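Local structure of formate-dependent phosphoribosylglycinamide formyltransferase (Mycobacterium tuberculosis H37Rv, 6KHR) at residues A[166-171]-A[217-222]. The protein belongs to the ATP-grasp superfamily of enzymes and carries an ATP-grasp domain in its central part. Residues are numbered along the deposited sequence; the frame is centred on the assembly and turned at random.
Sequences GFPLLV and ESVVEI
Val219 turns its side chain towards residues 166-171 and meets Pro168 and Leu170. Its CG1 is anti to the backbone N (chi1 -173°), which sets CG2 anti to the carbonyl carbon. CB then lies 3.7 Å from CG of the Pro168 ring, and the two side chains cross at about a right angle. A cis peptide bond precedes Pro168. Leu170 also crosses Val219 at about a right angle. Leu170 CB lies 3.7 Å from Glu217 CB. Beyond CG the Glu217 chain is extended, and its OE2 makes a long, weak ion pair with Arg135. The Leu169 side chain leaves the backbone pointing away overall, yet its CB touches residues 217-222 and its CD2 lies beside the carbonyl O of Glu217. That oxygen accepts a weak, bent hydrogen bond from Leu170 N (2.8 Å, 124° at the hydrogen). Leu169 CA lies 3.4 Å from the same O as a CA-H...O contact. Leu169 also packs on Val161 of helix 155-165, and Ser218 touches Ala165 there. A single beta bridge pairs Leu169 with Ser218. The contact is surface packing where the loop from helix 155-165 to strand 172-173 meets the end of strand 214-217, the middle strand of a small antiparallel sheet in the ATP-grasp domain.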
loop_
_atom_site.group_PDB
_atom_site.type_symbol
_atom_site.label_atom_id
_atom_site.label_comp_id
_atom_site.label_asym_id
_atom_site.label_seq_id
_atom_site.Cartn_x
_atom_site.Cartn_y
_atom_site.Cartn_z
ATOM N N GLY A 166 28.701 21.553 31.657
ATOM C CA GLY A 166 29.884 21.611 30.788
ATOM C C GLY A 166 29.486 21.864 29.357
ATOM O O GLY A 166 28.360 22.210 29.149
ATOM N N PHE A 167 30.368 21.687 28.392
ATOM C CA PHE A 167 29.916 22.043 27.031
ATOM C C PHE A 167 30.121 20.870 26.084
ATOM O O PHE A 167 30.932 20.033 26.401
ATOM C CB PHE A 167 30.654 23.307 26.600
ATOM C CG PHE A 167 30.153 24.543 27.288
ATOM C CD1 PHE A 167 29.017 25.180 26.846
ATOM C CD2 PHE A 167 30.813 25.059 28.384
ATOM C CE1 PHE A 167 28.555 26.310 27.485
ATOM C CE2 PHE A 167 30.350 26.192 29.015
ATOM C CZ PHE A 167 29.223 26.816 28.564
ATOM N N PRO A 168 29.446 20.809 24.918
ATOM C CA PRO A 168 28.448 21.792 24.534
ATOM C C PRO A 168 27.079 21.501 25.131
ATOM O O PRO A 168 26.889 20.425 25.595
ATOM C CB PRO A 168 28.260 21.540 23.047
ATOM C CG PRO A 168 28.515 20.084 22.929
ATOM C CD PRO A 168 29.664 19.830 23.875
ATOM N N LEU A 169 26.201 22.502 25.080
ATOM C CA LEU A 169 24.799 22.416 25.549
ATOM C C LEU A 169 23.884 22.669 24.360
ATOM O O LEU A 169 24.340 23.147 23.336
ATOM C CB LEU A 169 24.558 23.461 26.624
ATOM C CG LEU A 169 24.757 22.960 28.040
ATOM C CD1 LEU A 169 24.416 24.040 29.043
ATOM C CD2 LEU A 169 23.906 21.745 28.280
ATOM N N LEU A 170 22.616 22.360 24.519
ATOM C CA LEU A 170 21.681 22.468 23.390
ATOM C C LEU A 170 20.535 23.343 23.844
ATOM O O LEU A 170 19.467 22.821 24.060
ATOM C CB LEU A 170 21.171 21.055 23.130
ATOM C CG LEU A 170 21.298 20.571 21.700
ATOM C CD1 LEU A 170 20.565 21.514 20.764
ATOM C CD2 LEU A 170 22.761 20.451 21.328
ATOM N N VAL A 171 20.770 24.635 23.980
ATOM C CA VAL A 171 19.674 25.493 24.485
ATOM C C VAL A 171 18.602 25.593 23.413
ATOM O O VAL A 171 18.896 25.976 22.320
ATOM C CB VAL A 171 20.157 26.868 24.944
ATOM C CG1 VAL A 171 20.500 27.730 23.756
ATOM C CG2 VAL A 171 19.079 27.528 25.771
ATOM N N GLU A 217 19.904 20.848 27.126
ATOM C CA GLU A 217 20.278 19.452 26.938
ATOM C C GLU A 217 21.789 19.327 26.827
ATOM O O GLU A 217 22.430 20.094 26.102
ATOM C CB GLU A 217 19.627 18.856 25.687
ATOM C CG GLU A 217 18.183 18.428 25.875
ATOM C CD GLU A 217 17.699 17.519 24.762
ATOM O OE1 GLU A 217 16.813 17.934 23.982
ATOM O OE2 GLU A 217 18.217 16.388 24.663
ATOM N N SER A 218 22.354 18.371 27.556
ATOM C CA SER A 218 23.734 17.977 27.331
ATOM C C SER A 218 23.813 17.137 26.067
ATOM O O SER A 218 22.916 16.339 25.777
ATOM C CB SER A 218 24.279 17.195 28.522
ATOM O OG SER A 218 24.772 18.080 29.506
ATOM N N VAL A 219 24.889 17.329 25.310
ATOM C CA VAL A 219 25.042 16.689 24.013
ATOM C C VAL A 219 25.857 15.416 24.164
ATOM O O VAL A 219 26.923 15.410 24.794
ATOM C CB VAL A 219 25.698 17.636 23.012
ATOM C CG1 VAL A 219 25.679 17.009 21.631
ATOM C CG2 VAL A 219 24.955 18.914 23.013
ATOM N N VAL A 220 25.350 14.338 23.577
ATOM C CA VAL A 220 25.937 13.013 23.693
ATOM C C VAL A 220 26.308 12.520 22.305
ATOM O O VAL A 220 25.701 12.899 21.302
ATOM C CB VAL A 220 24.979 12.014 24.378
ATOM C CG1 VAL A 220 25.777 10.942 25.100
ATOM C CG2 VAL A 220 24.030 12.732 25.327
ATOM N N GLU A 221 27.315 11.664 22.253
ATOM C CA GLU A 221 27.723 11.098 20.978
ATOM C C GLU A 221 26.673 10.102 20.503
ATOM O O GLU A 221 26.127 9.326 21.294
ATOM C CB GLU A 221 29.085 10.430 21.113
ATOM C CG GLU A 221 29.721 10.081 19.793
ATOM C CD GLU A 221 30.982 9.257 19.970
ATOM O OE1 GLU A 221 31.065 8.523 20.983
ATOM O OE2 GLU A 221 31.883 9.348 19.104
ATOM N N ILE A 222 26.371 10.142 19.209
ATOM C CA ILE A 222 25.313 9.326 18.632
ATOM C C ILE A 222 25.820 8.672 17.356
ATOM O O ILE A 222 26.451 9.325 16.520
ATOM C CB ILE A 222 24.042 10.150 18.352
ATOM C CG1 ILE A 222 23.528 10.756 19.649
ATOM C CG2 ILE A 222 22.945 9.277 17.747
ATOM C CD1 ILE A 222 22.500 11.811 19.438
#